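Local coordinates for single-strand DNA-binding protein (Agrobacterium tumefaciens, PDB 3BTP) that binds single-stranded but not double-stranded DNA regardless of sequence and mediates nuclear uptake of the transferred T-DNA strand during plant transformation, at residues A349-G354 / D394-L399; Q385-G390 / V427-S432; D402-M407 / Y495-E500; A451-A456 / V480-R485. All blocks are in the same frame, centred on the assembly; numbering follows the deposited sequence.

Interactions 1, 3 and 4 are three seams of one eight-stranded antiparallel barrel, and interaction 2 lies outside its wall. Strands 396-399 and 405-407 are neighbours, so interaction 1 passes into interaction 3 through the V398 N to M407 O bond (2.8 Å), with centres about 15 Å apart. Interactions 3 and 4 share the border of strands 480-485 and 494-497, their centres about 9 Å apart; there T496 OG1 meets D484 OD2 at 2.6 Å. Across the interior, Q397 OE1 comes to 4.0 Å from I454 CD1, linking interactions 1 and 4. Interaction 2, centred about 12 Å from interaction 1, places L387 CD2 3.6 Å from V396 CG2.

Interaction 1 of 4, residues A349-G354 / D394-L399; sequences ATVNMG and DRVQVL
R395, next to V396 at the start of strand 396-399, reaches across to N352 and G354 around the end of strand 349-352, continuing an antiparallel seam of the eight-stranded barrel. The strands run at 161°. T350 and Q397 form a hydrogen-bonded pair, T350 N meeting Q397 O at 3.0 Å. Q397 N lies 3.1 Å from T350 O. From R395, CB rests 4.1 Å from V351 CG2, and CG and CD then skirt the N352 carbonyl, with CD 3.3 Å from N352 O. The chain is extended up to NE, which carries the guanidinium past the strand end. NH1 then donates twice, both acceptors lying near the guanidinium plane: N352 O at 2.9 Å, approached from above its carbonyl plane, and G354 O at a short 2.5 Å of doubtful length. NH2 goes on to R355 O. N352 OD1 accepts from G354 N, an Asx turn, and also from R367 N, its stronger partner. A349, V351, V396 and V398 turn to the helix-covered face. On the other face T350 and Q397 lie side by side, and Q397 OE1, buried without a hydrogen-bond partner in the model, sits 3.5 Å from T350 CG2.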
loop_
_atom_site.group_PDB
_atom_site.type_symbol
_atom_site.label_atom_id
_atom_site.label_comp_id
_atom_site.label_asym_id
_atom_site.label_seq_id
_atom_site.Cartn_x
_atom_site.Cartn_y
_atom_site.Cartn_z
ATOM N N ALA A 349 2.729 1.944 -16.989
ATOM C CA ALA A 349 3.618 0.895 -17.375
ATOM C C ALA A 349 3.577 -0.137 -16.243
ATOM O O ALA A 349 3.411 0.251 -15.097
ATOM C CB ALA A 349 5.019 1.450 -17.574
ATOM N N THR A 350 3.825 -1.405 -16.567
ATOM C CA THR A 350 3.725 -2.506 -15.660
ATOM C C THR A 350 4.953 -3.447 -15.926
ATOM O O THR A 350 5.463 -3.491 -17.063
ATOM C CB THR A 350 2.296 -3.127 -15.970
ATOM O OG1 THR A 350 1.307 -2.796 -14.923
ATOM C CG2 THR A 350 2.297 -4.497 -16.362
ATOM N N VAL A 351 5.422 -4.197 -14.898
ATOM C CA VAL A 351 6.444 -5.221 -15.115
ATOM C C VAL A 351 5.939 -6.552 -14.564
ATOM O O VAL A 351 5.384 -6.570 -13.433
ATOM C CB VAL A 351 7.860 -4.834 -14.509
ATOM C CG1 VAL A 351 7.847 -4.733 -12.952
ATOM C CG2 VAL A 351 8.916 -5.838 -14.943
ATOM N N ASN A 352 6.126 -7.631 -15.356
ATOM C CA ASN A 352 5.811 -8.941 -14.939
ATOM C C ASN A 352 6.891 -9.548 -14.001
ATOM O O ASN A 352 8.033 -9.732 -14.411
ATOM C CB ASN A 352 5.626 -9.876 -16.163
ATOM C CG ASN A 352 4.926 -11.203 -15.789
ATOM O OD1 ASN A 352 4.409 -11.379 -14.685
ATOM N ND2 ASN A 352 4.888 -12.098 -16.707
ATOM N N MET A 353 6.498 -9.806 -12.768
ATOM C CA MET A 353 7.357 -10.236 -11.678
ATOM C C MET A 353 7.037 -11.684 -11.377
ATOM O O MET A 353 7.721 -12.311 -10.591
ATOM C CB MET A 353 7.142 -9.378 -10.427
ATOM C CG MET A 353 7.546 -7.937 -10.632
ATOM S SD MET A 353 7.854 -6.670 -9.347
ATOM C CE MET A 353 8.904 -7.539 -8.148
ATOM N N GLY A 354 5.983 -12.188 -12.027
ATOM C CA GLY A 354 5.585 -13.572 -11.989
ATOM C C GLY A 354 6.254 -14.245 -13.171
ATOM O O GLY A 354 7.342 -13.868 -13.567
ATOM N N ASP A 394 11.507 -7.272 -21.870
ATOM C CA ASP A 394 10.549 -8.263 -22.355
ATOM C C ASP A 394 9.452 -8.612 -21.302
ATOM O O ASP A 394 8.519 -9.384 -21.578
ATOM C CB ASP A 394 11.230 -9.541 -22.793
ATOM C CG ASP A 394 11.759 -10.313 -21.618
ATOM O OD1 ASP A 394 12.658 -9.751 -20.905
ATOM O OD2 ASP A 394 11.281 -11.463 -21.410
ATOM N N ARG A 395 9.551 -8.010 -20.113
ATOM C CA ARG A 395 8.534 -8.209 -19.111
ATOM C C ARG A 395 7.684 -6.903 -18.913
ATOM O O ARG A 395 6.785 -6.853 -18.115
ATOM C CB ARG A 395 9.254 -8.671 -17.840
ATOM C CG ARG A 395 9.644 -10.124 -17.875
ATOM C CD ARG A 395 10.394 -10.536 -16.620
ATOM N NE ARG A 395 10.505 -12.014 -16.589
ATOM C CZ ARG A 395 9.736 -12.867 -15.907
ATOM N NH1 ARG A 395 8.736 -12.442 -15.110
ATOM N NH2 ARG A 395 9.998 -14.171 -15.989
ATOM N N VAL A 396 7.961 -5.883 -19.697
ATOM C CA VAL A 396 7.340 -4.569 -19.543
ATOM C C VAL A 396 6.228 -4.389 -20.572
ATOM O O VAL A 396 6.412 -4.803 -21.726
ATOM C CB VAL A 396 8.408 -3.431 -19.689
ATOM C CG1 VAL A 396 7.769 -2.063 -19.817
ATOM C CG2 VAL A 396 9.395 -3.482 -18.479
ATOM N N GLN A 397 5.108 -3.799 -20.104
ATOM C CA GLN A 397 3.861 -3.462 -20.861
ATOM C C GLN A 397 3.663 -2.005 -20.625
ATOM O O GLN A 397 3.890 -1.573 -19.531
ATOM C CB GLN A 397 2.597 -4.093 -20.249
ATOM C CG GLN A 397 2.395 -5.507 -20.679
ATOM C CD GLN A 397 1.064 -6.112 -20.185
ATOM O OE1 GLN A 397 0.688 -6.073 -18.991
ATOM N NE2 GLN A 397 0.339 -6.627 -21.113
ATOM N N VAL A 398 3.229 -1.265 -21.640
ATOM C CA VAL A 398 3.011 0.174 -21.538
ATOM C C VAL A 398 1.597 0.471 -22.076
ATOM O O VAL A 398 1.113 -0.191 -23.014
ATOM C CB VAL A 398 4.147 0.999 -22.278
ATOM C CG1 VAL A 398 5.502 0.886 -21.490
ATOM C CG2 VAL A 398 4.318 0.462 -23.681
ATOM N N LEU A 399 0.930 1.430 -21.422
ATOM C CA LEU A 399 -0.431 1.830 -21.776
ATOM C C LEU A 399 -0.523 2.743 -23.072
ATOM O O LEU A 399 0.167 3.725 -23.156
ATOM C CB LEU A 399 -1.067 2.558 -20.618
ATOM C CG LEU A 399 -2.582 2.580 -20.624
ATOM C CD1 LEU A 399 -3.213 1.153 -20.609
ATOM C CD2 LEU A 399 -3.054 3.527 -19.452
#

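Interaction 2 of 4, residues Q385-G390 / V427-S432; sequences QALKEG and VGLPVS
L387, in the last turn of helix 382-388, and L429, just beyond helix 417-427, make the tight side of this contact. L429 CD2 lies 3.7 Å from L387 CB, while V371 and M424 pack around L429. The ring of P430 continues the packing against the helix end: its CD is 3.3 Å from L387 O, and its CG is 3.7 Å from G390 N. L387 O already accepts from G390 N in the Schellman motif that closes this helix, and proline has no N-H to offer, so the ring meets it through methylene groups. The outer side is looser. Two waters hydrogen-bond S432 OG: one donates to G390 O at 2.8 Å, the other only weakly to E389 O. K388 CB leads away from the other segment, but the bend at chi2 (-64°) turns CD back, and NZ reaches G428 O at 2.7 Å, in the carbonyl plane and on a lone pair. G428 is the C-prime residue of the Schellman motif ending helix 417-427. A positively charged ammonium there would be expected to offset part of the negative end of that helix dipole, though the lysine's exposure to solvent should weaken the effect.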
loop_
_atom_site.group_PDB
_atom_site.type_symbol
_atom_site.label_atom_id
_atom_site.label_comp_id
_atom_site.label_asym_id
_atom_site.label_seq_id
_atom_site.Cartn_x
_atom_site.Cartn_y
_atom_site.Cartn_z
ATOM N N GLN A 385 16.371 -1.266 -10.312
ATOM C CA GLN A 385 17.652 -0.861 -10.863
ATOM C C GLN A 385 17.885 -1.507 -12.253
ATOM O O GLN A 385 18.361 -0.845 -13.135
ATOM C CB GLN A 385 18.748 -1.241 -9.877
ATOM C CG GLN A 385 18.648 -0.481 -8.585
ATOM C CD GLN A 385 19.724 0.529 -8.560
ATOM O OE1 GLN A 385 19.914 1.225 -9.572
ATOM N NE2 GLN A 385 20.533 0.567 -7.471
ATOM N N ALA A 386 17.549 -2.788 -12.425
ATOM C CA ALA A 386 17.573 -3.393 -13.783
ATOM C C ALA A 386 16.704 -2.621 -14.799
ATOM O O ALA A 386 17.146 -2.400 -15.954
ATOM C CB ALA A 386 17.156 -4.926 -13.725
ATOM N N LEU A 387 15.468 -2.225 -14.397
ATOM C CA LEU A 387 14.558 -1.422 -15.272
ATOM C C LEU A 387 15.141 -0.073 -15.698
ATOM O O LEU A 387 14.926 0.368 -16.824
ATOM C CB LEU A 387 13.171 -1.204 -14.628
ATOM C CG LEU A 387 12.265 -2.444 -14.483
ATOM C CD1 LEU A 387 11.154 -2.301 -13.408
ATOM C CD2 LEU A 387 11.656 -2.885 -15.787
ATOM N N LYS A 388 15.804 0.604 -14.761
ATOM C CA LYS A 388 16.479 1.873 -14.996
ATOM C C LYS A 388 17.595 1.743 -16.012
ATOM O O LYS A 388 17.879 2.676 -16.702
ATOM C CB LYS A 388 17.086 2.447 -13.699
ATOM C CG LYS A 388 16.093 3.221 -12.744
ATOM C CD LYS A 388 15.550 4.492 -13.448
ATOM C CE LYS A 388 14.824 5.453 -12.511
ATOM N NZ LYS A 388 13.903 6.276 -13.409
ATOM N N GLU A 389 18.250 0.596 -16.075
ATOM C CA GLU A 389 19.305 0.363 -17.049
ATOM C C GLU A 389 18.760 -0.184 -18.383
ATOM O O GLU A 389 19.559 -0.531 -19.256
ATOM C CB GLU A 389 20.313 -0.660 -16.465
ATOM C CG GLU A 389 20.979 -0.173 -15.172
ATOM C CD GLU A 389 21.557 -1.297 -14.206
ATOM O OE1 GLU A 389 21.484 -2.542 -14.446
ATOM O OE2 GLU A 389 22.065 -0.887 -13.131
ATOM N N GLY A 390 17.438 -0.354 -18.526
ATOM C CA GLY A 390 16.889 -0.871 -19.748
ATOM C C GLY A 390 16.802 -2.369 -19.843
ATOM O O GLY A 390 16.519 -2.905 -20.895
ATOM N N VAL A 427 7.138 7.961 -16.525
ATOM C CA VAL A 427 7.238 6.798 -15.658
ATOM C C VAL A 427 8.676 6.500 -15.171
ATOM O O VAL A 427 8.854 5.740 -14.226
ATOM C CB VAL A 427 6.530 5.563 -16.295
ATOM C CG1 VAL A 427 7.517 4.722 -17.163
ATOM C CG2 VAL A 427 5.865 4.756 -15.201
ATOM N N GLY A 428 9.682 7.088 -15.812
ATOM C CA GLY A 428 11.084 6.868 -15.425
ATOM C C GLY A 428 11.804 5.694 -16.073
ATOM O O GLY A 428 12.778 5.183 -15.547
ATOM N N LEU A 429 11.350 5.290 -17.253
ATOM C CA LEU A 429 12.006 4.236 -17.998
ATOM C C LEU A 429 12.818 4.838 -19.138
ATOM O O LEU A 429 12.444 5.924 -19.679
ATOM C CB LEU A 429 10.991 3.181 -18.496
ATOM C CG LEU A 429 10.376 2.259 -17.414
ATOM C CD1 LEU A 429 9.340 1.425 -18.027
ATOM C CD2 LEU A 429 11.382 1.340 -16.702
ATOM N N PRO A 430 13.950 4.182 -19.481
ATOM C CA PRO A 430 14.744 4.691 -20.629
ATOM C C PRO A 430 14.140 4.260 -21.982
ATOM O O PRO A 430 13.711 3.125 -22.132
ATOM C CB PRO A 430 16.137 4.109 -20.376
ATOM C CG PRO A 430 15.798 2.706 -19.717
ATOM C CD PRO A 430 14.555 2.973 -18.857
ATOM N N VAL A 431 14.086 5.203 -22.929
ATOM C CA VAL A 431 13.602 5.020 -24.286
ATOM C C VAL A 431 14.274 3.907 -25.140
ATOM O O VAL A 431 13.686 3.429 -26.116
ATOM C CB VAL A 431 13.577 6.376 -25.014
ATOM C CG1 VAL A 431 12.612 7.345 -24.294
ATOM C CG2 VAL A 431 15.040 6.943 -25.151
ATOM N N SER A 432 15.467 3.463 -24.748
ATOM C CA SER A 432 16.136 2.267 -25.335
ATOM C C SER A 432 15.288 0.951 -25.317
ATOM O O SER A 432 15.460 0.076 -26.165
ATOM C CB SER A 432 17.454 2.028 -24.579
ATOM O OG SER A 432 17.262 1.284 -23.356
HETATM O O HOH W 1 19.087 2.071 -21.405
HETATM O O HOH W 2 16.628 -1.503 -23.312
#

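Interaction 3 of 4, residues D402-M407 / Y495-E500; sequences DGNRYM and YTNVVE
R405 and T496 face each other as a non-hydrogen-bonded pair where strand 405-407 runs antiparallel to strand 494-497 in the eight-stranded barrel. R405 CG is anti to the backbone N and the chain stays extended to CD; the bend at chi3 (-76°) then puts NE beside T496 OG1. NE donates to this hydroxyl at 2.6 Å, close to the guanidinium plane, and R405 NH2 adds a weak bond to it. T496 holds OG1 beside its own backbone N (chi1 -66°), where the oxygen also hydrogen-bonds D484 OD2 on the adjoining strand. R405 NE is only weakly paired with that carboxylate, at long range, so the hydroxyl is the nearer link.

Y406 and Y495 form the hydrogen-bonded pair, Y406 N meeting Y495 O at 2.8 Å. Their CB atoms are 4.4 Å apart, after which the rings part: Y406 OH goes to P347 O and Y495 OH to A451 O. At the strand end N404 O accepts from N497 N at 2.8 Å, after an Asx turn in which D402 OD1 takes N404 N. N497 is the N-cap of helix 498-503. E500, whose carboxylate is salt-bridged to R503, crosses the N404 side chain at about a right angle, with amide and carboxylate planes nearly parallel and its CG 3.8 Å from N404 CB.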
loop_
_atom_site.group_PDB
_atom_site.type_symbol
_atom_site.label_atom_id
_atom_site.label_comp_id
_atom_site.label_asym_id
_atom_site.label_seq_id
_atom_site.Cartn_x
_atom_site.Cartn_y
_atom_site.Cartn_z
ATOM N N ASP A 402 -4.990 6.004 -25.703
ATOM C CA ASP A 402 -6.406 5.886 -25.357
ATOM C C ASP A 402 -6.771 5.266 -23.995
ATOM O O ASP A 402 -7.937 5.297 -23.645
ATOM C CB ASP A 402 -7.196 5.222 -26.474
ATOM C CG ASP A 402 -7.014 3.698 -26.569
ATOM O OD1 ASP A 402 -6.396 2.925 -25.711
ATOM O OD2 ASP A 402 -7.596 3.243 -27.599
ATOM N N GLY A 403 -5.795 4.708 -23.254
ATOM C CA GLY A 403 -6.013 4.216 -21.887
ATOM C C GLY A 403 -6.545 2.821 -21.799
ATOM O O GLY A 403 -6.892 2.348 -20.717
ATOM N N ASN A 404 -6.670 2.153 -22.941
ATOM C CA ASN A 404 -7.460 0.890 -22.970
ATOM C C ASN A 404 -6.690 -0.370 -23.281
ATOM O O ASN A 404 -7.215 -1.453 -23.161
ATOM C CB ASN A 404 -8.598 0.977 -23.992
ATOM C CG ASN A 404 -9.659 1.943 -23.575
ATOM O OD1 ASN A 404 -10.138 2.684 -24.420
ATOM N ND2 ASN A 404 -9.987 1.993 -22.270
ATOM N N ARG A 405 -5.469 -0.195 -23.719
ATOM C CA ARG A 405 -4.696 -1.277 -24.200
ATOM C C ARG A 405 -3.258 -1.243 -23.669
ATOM O O ARG A 405 -2.632 -0.225 -23.737
ATOM C CB ARG A 405 -4.628 -1.143 -25.734
ATOM C CG ARG A 405 -3.790 -2.287 -26.364
ATOM C CD ARG A 405 -4.018 -2.294 -27.910
ATOM N NE ARG A 405 -5.322 -2.877 -28.267
ATOM C CZ ARG A 405 -5.738 -2.998 -29.538
ATOM N NH1 ARG A 405 -4.960 -2.581 -30.505
ATOM N NH2 ARG A 405 -6.894 -3.540 -29.841
ATOM N N TYR A 406 -2.740 -2.395 -23.294
ATOM C CA TYR A 406 -1.289 -2.635 -23.099
ATOM C C TYR A 406 -0.584 -3.311 -24.251
ATOM O O TYR A 406 -1.113 -4.222 -24.904
ATOM C CB TYR A 406 -0.996 -3.463 -21.828
ATOM C CG TYR A 406 -1.216 -2.694 -20.529
ATOM C CD1 TYR A 406 -2.335 -2.963 -19.741
ATOM C CD2 TYR A 406 -0.238 -1.775 -20.044
ATOM C CE1 TYR A 406 -2.532 -2.312 -18.477
ATOM C CE2 TYR A 406 -0.394 -1.082 -18.784
ATOM C CZ TYR A 406 -1.586 -1.361 -18.037
ATOM O OH TYR A 406 -1.842 -0.739 -16.849
ATOM N N MET A 407 0.643 -2.861 -24.472
ATOM C CA MET A 407 1.492 -3.404 -25.522
ATOM C C MET A 407 2.948 -3.324 -25.074
ATOM O O MET A 407 3.284 -2.620 -24.126
ATOM C CB MET A 407 1.262 -2.642 -26.865
ATOM C CG MET A 407 1.679 -1.189 -26.904
ATOM S SD MET A 407 1.081 -0.157 -28.255
ATOM C CE MET A 407 -0.571 0.227 -27.648
ATOM N N TYR A 495 -3.141 -6.624 -24.567
ATOM C CA TYR A 495 -4.279 -6.777 -23.746
ATOM C C TYR A 495 -5.138 -5.531 -23.941
ATOM O O TYR A 495 -4.635 -4.417 -23.837
ATOM C CB TYR A 495 -3.909 -6.778 -22.243
ATOM C CG TYR A 495 -3.324 -8.077 -21.775
ATOM C CD1 TYR A 495 -4.150 -9.136 -21.434
ATOM C CD2 TYR A 495 -1.910 -8.247 -21.732
ATOM C CE1 TYR A 495 -3.612 -10.362 -21.005
ATOM C CE2 TYR A 495 -1.364 -9.434 -21.316
ATOM C CZ TYR A 495 -2.218 -10.497 -21.002
ATOM O OH TYR A 495 -1.665 -11.678 -20.586
ATOM N N THR A 496 -6.449 -5.727 -24.022
ATOM C CA THR A 496 -7.354 -4.638 -24.298
ATOM C C THR A 496 -8.495 -4.766 -23.291
ATOM O O THR A 496 -8.893 -5.875 -22.979
ATOM C CB THR A 496 -7.845 -4.636 -25.777
ATOM O OG1 THR A 496 -6.742 -4.364 -26.621
ATOM C CG2 THR A 496 -8.848 -3.489 -26.061
ATOM N N ASN A 497 -8.962 -3.628 -22.769
ATOM C CA ASN A 497 -10.073 -3.525 -21.746
ATOM C C ASN A 497 -11.346 -4.216 -22.288
ATOM O O ASN A 497 -11.647 -4.077 -23.474
ATOM C CB ASN A 497 -10.282 -2.007 -21.644
ATOM C CG ASN A 497 -11.289 -1.518 -20.612
ATOM O OD1 ASN A 497 -12.068 -2.251 -19.955
ATOM N ND2 ASN A 497 -11.303 -0.180 -20.492
ATOM N N VAL A 498 -12.102 -4.940 -21.439
ATOM C CA VAL A 498 -13.398 -5.496 -21.873
ATOM C C VAL A 498 -14.372 -4.454 -22.462
ATOM O O VAL A 498 -15.092 -4.785 -23.408
ATOM C CB VAL A 498 -14.145 -6.433 -20.824
ATOM C CG1 VAL A 498 -13.716 -7.875 -20.950
ATOM C CG2 VAL A 498 -14.024 -5.984 -19.444
ATOM N N VAL A 499 -14.354 -3.213 -21.971
ATOM C CA VAL A 499 -15.247 -2.127 -22.425
ATOM C C VAL A 499 -15.080 -1.799 -23.889
ATOM O O VAL A 499 -16.064 -1.451 -24.607
ATOM C CB VAL A 499 -15.074 -0.803 -21.578
ATOM C CG1 VAL A 499 -15.894 0.333 -22.155
ATOM C CG2 VAL A 499 -15.514 -1.029 -20.098
ATOM N N GLU A 500 -13.841 -1.914 -24.357
ATOM C CA GLU A 500 -13.616 -1.817 -25.772
ATOM C C GLU A 500 -14.211 -2.999 -26.531
ATOM O O GLU A 500 -14.615 -2.836 -27.666
ATOM C CB GLU A 500 -12.120 -1.652 -26.097
ATOM C CG GLU A 500 -11.625 -0.274 -25.854
ATOM C CD GLU A 500 -12.254 0.694 -26.860
ATOM O OE1 GLU A 500 -11.833 0.635 -28.058
ATOM O OE2 GLU A 500 -13.186 1.464 -26.460
#

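Interaction 4 of 4, residues A451-A456 / V480-R485; sequences AAVIVA and VLIADR
I454 and L481 form the central hydrogen-bonded pair of two antiparallel strands inclined at 157°. Their backbone bonds measure 2.9 Å from I454 N to L481 O and 3.0 Å from L481 N to I454 O. A further bond, A483 N to A452 O at 2.8 Å, extends the ladder to the residue before strand 453-456; it is almost straight at the hydrogen (174°), although the donor stands above the carbonyl plane.

The apolar contacts fall on two faces. V453 CG1, anti to its backbone N, slants across to V480 CG1 at 3.9 Å, a diagonal contact between neighbouring non-hydrogen-bonded pairs, while I482 CD1 approaches V453 CG2 more distantly. Helix 510-515 covers the V453 and I482 part of this face, while V498 of helix 498-503 packs on V480. On the opposite face I454 CG1 sits between its backbone N and carbonyl carbon (chi1 64°), 3.9 Å from L481 CB.

Of the polar groups, D484 OD1 is hydrogen-bonded to Y501 OH and OD2 to T494 OG1, and R485 is salt-bridged to D511. Apolar groups on both faces, one packed under helices and one lining the interior, fit the wall of a closed antiparallel beta barrel.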
loop_
_atom_site.group_PDB
_atom_site.type_symbol
_atom_site.label_atom_id
_atom_site.label_comp_id
_atom_site.label_asym_id
_atom_site.label_seq_id
_atom_site.Cartn_x
_atom_site.Cartn_y
_atom_site.Cartn_z
ATOM N N ALA A 451 -1.222 -15.050 -19.619
ATOM C CA ALA A 451 -2.611 -15.256 -19.197
ATOM C C ALA A 451 -3.666 -14.616 -20.173
ATOM O O ALA A 451 -3.435 -13.544 -20.780
ATOM C CB ALA A 451 -2.788 -14.726 -17.821
ATOM N N ALA A 452 -4.815 -15.279 -20.307
ATOM C CA ALA A 452 -5.878 -14.816 -21.213
ATOM C C ALA A 452 -6.633 -13.560 -20.718
ATOM O O ALA A 452 -7.145 -12.804 -21.476
ATOM C CB ALA A 452 -6.867 -15.970 -21.482
ATOM N N VAL A 453 -6.632 -13.354 -19.411
ATOM C CA VAL A 453 -7.306 -12.239 -18.779
ATOM C C VAL A 453 -6.349 -11.788 -17.709
ATOM O O VAL A 453 -5.697 -12.613 -17.064
ATOM C CB VAL A 453 -8.584 -12.676 -18.100
ATOM C CG1 VAL A 453 -9.261 -11.484 -17.356
ATOM C CG2 VAL A 453 -9.525 -13.380 -19.073
ATOM N N ILE A 454 -6.181 -10.473 -17.592
ATOM C CA ILE A 454 -5.617 -9.901 -16.406
ATOM C C ILE A 454 -6.537 -8.880 -15.729
ATOM O O ILE A 454 -7.299 -8.215 -16.374
ATOM C CB ILE A 454 -4.127 -9.426 -16.632
ATOM C CG1 ILE A 454 -4.014 -8.305 -17.637
ATOM C CG2 ILE A 454 -3.245 -10.633 -17.076
ATOM C CD1 ILE A 454 -2.616 -7.880 -17.771
ATOM N N VAL A 455 -6.449 -8.748 -14.424
ATOM C CA VAL A 455 -7.355 -7.911 -13.705
ATOM C C VAL A 455 -6.610 -6.893 -12.852
ATOM O O VAL A 455 -5.797 -7.293 -12.066
ATOM C CB VAL A 455 -8.356 -8.785 -12.774
ATOM C CG1 VAL A 455 -9.321 -7.846 -12.035
ATOM C CG2 VAL A 455 -9.155 -9.839 -13.640
ATOM N N ALA A 456 -6.963 -5.605 -12.960
ATOM C CA ALA A 456 -6.350 -4.542 -12.199
ATOM C C ALA A 456 -6.861 -4.510 -10.751
ATOM O O ALA A 456 -8.027 -4.594 -10.491
ATOM C CB ALA A 456 -6.571 -3.178 -12.899
ATOM N N VAL A 480 -10.888 -5.200 -16.122
ATOM C CA VAL A 480 -10.659 -6.448 -16.812
ATOM C C VAL A 480 -10.084 -6.251 -18.215
ATOM O O VAL A 480 -10.594 -5.498 -18.980
ATOM C CB VAL A 480 -11.963 -7.255 -16.839
ATOM C CG1 VAL A 480 -11.789 -8.574 -17.603
ATOM C CG2 VAL A 480 -12.437 -7.527 -15.397
ATOM N N LEU A 481 -8.969 -6.914 -18.498
ATOM C CA LEU A 481 -8.217 -6.812 -19.752
ATOM C C LEU A 481 -8.078 -8.220 -20.325
ATOM O O LEU A 481 -7.806 -9.182 -19.618
ATOM C CB LEU A 481 -6.790 -6.242 -19.508
ATOM C CG LEU A 481 -6.671 -4.785 -18.985
ATOM C CD1 LEU A 481 -5.665 -4.697 -17.883
ATOM C CD2 LEU A 481 -6.243 -3.905 -20.104
ATOM N N ILE A 482 -8.199 -8.278 -21.643
ATOM C CA ILE A 482 -8.340 -9.490 -22.407
ATOM C C ILE A 482 -7.128 -9.613 -23.307
ATOM O O ILE A 482 -6.723 -8.621 -23.962
ATOM C CB ILE A 482 -9.656 -9.473 -23.228
ATOM C CG1 ILE A 482 -10.853 -8.999 -22.358
ATOM C CG2 ILE A 482 -9.933 -10.899 -23.859
ATOM C CD1 ILE A 482 -11.250 -10.035 -21.252
ATOM N N ALA A 483 -6.520 -10.798 -23.317
ATOM C CA ALA A 483 -5.421 -11.068 -24.261
ATOM C C ALA A 483 -5.985 -11.155 -25.651
ATOM O O ALA A 483 -6.693 -12.105 -25.956
ATOM C CB ALA A 483 -4.648 -12.383 -23.924
ATOM N N ASP A 484 -5.635 -10.184 -26.482
ATOM C CA ASP A 484 -6.147 -10.093 -27.823
ATOM C C ASP A 484 -5.617 -11.172 -28.770
ATOM O O ASP A 484 -4.565 -11.777 -28.545
ATOM C CB ASP A 484 -5.858 -8.684 -28.412
ATOM C CG ASP A 484 -6.390 -7.562 -27.526
ATOM O OD1 ASP A 484 -7.511 -7.682 -26.969
ATOM O OD2 ASP A 484 -5.674 -6.573 -27.349
ATOM N N ARG A 485 -6.368 -11.357 -29.851
ATOM C CA ARG A 485 -6.090 -12.312 -30.872
ATOM C C ARG A 485 -6.342 -11.595 -32.186
ATOM O O ARG A 485 -7.249 -10.772 -32.268
ATOM C CB ARG A 485 -6.990 -13.555 -30.710
ATOM C CG ARG A 485 -6.416 -14.514 -29.809
ATOM C CD ARG A 485 -7.199 -15.699 -29.735
ATOM N NE ARG A 485 -6.892 -16.497 -28.557
ATOM C CZ ARG A 485 -5.981 -17.481 -28.456
ATOM N NH1 ARG A 485 -5.198 -17.842 -29.453
ATOM N NH2 ARG A 485 -5.848 -18.103 -27.306
#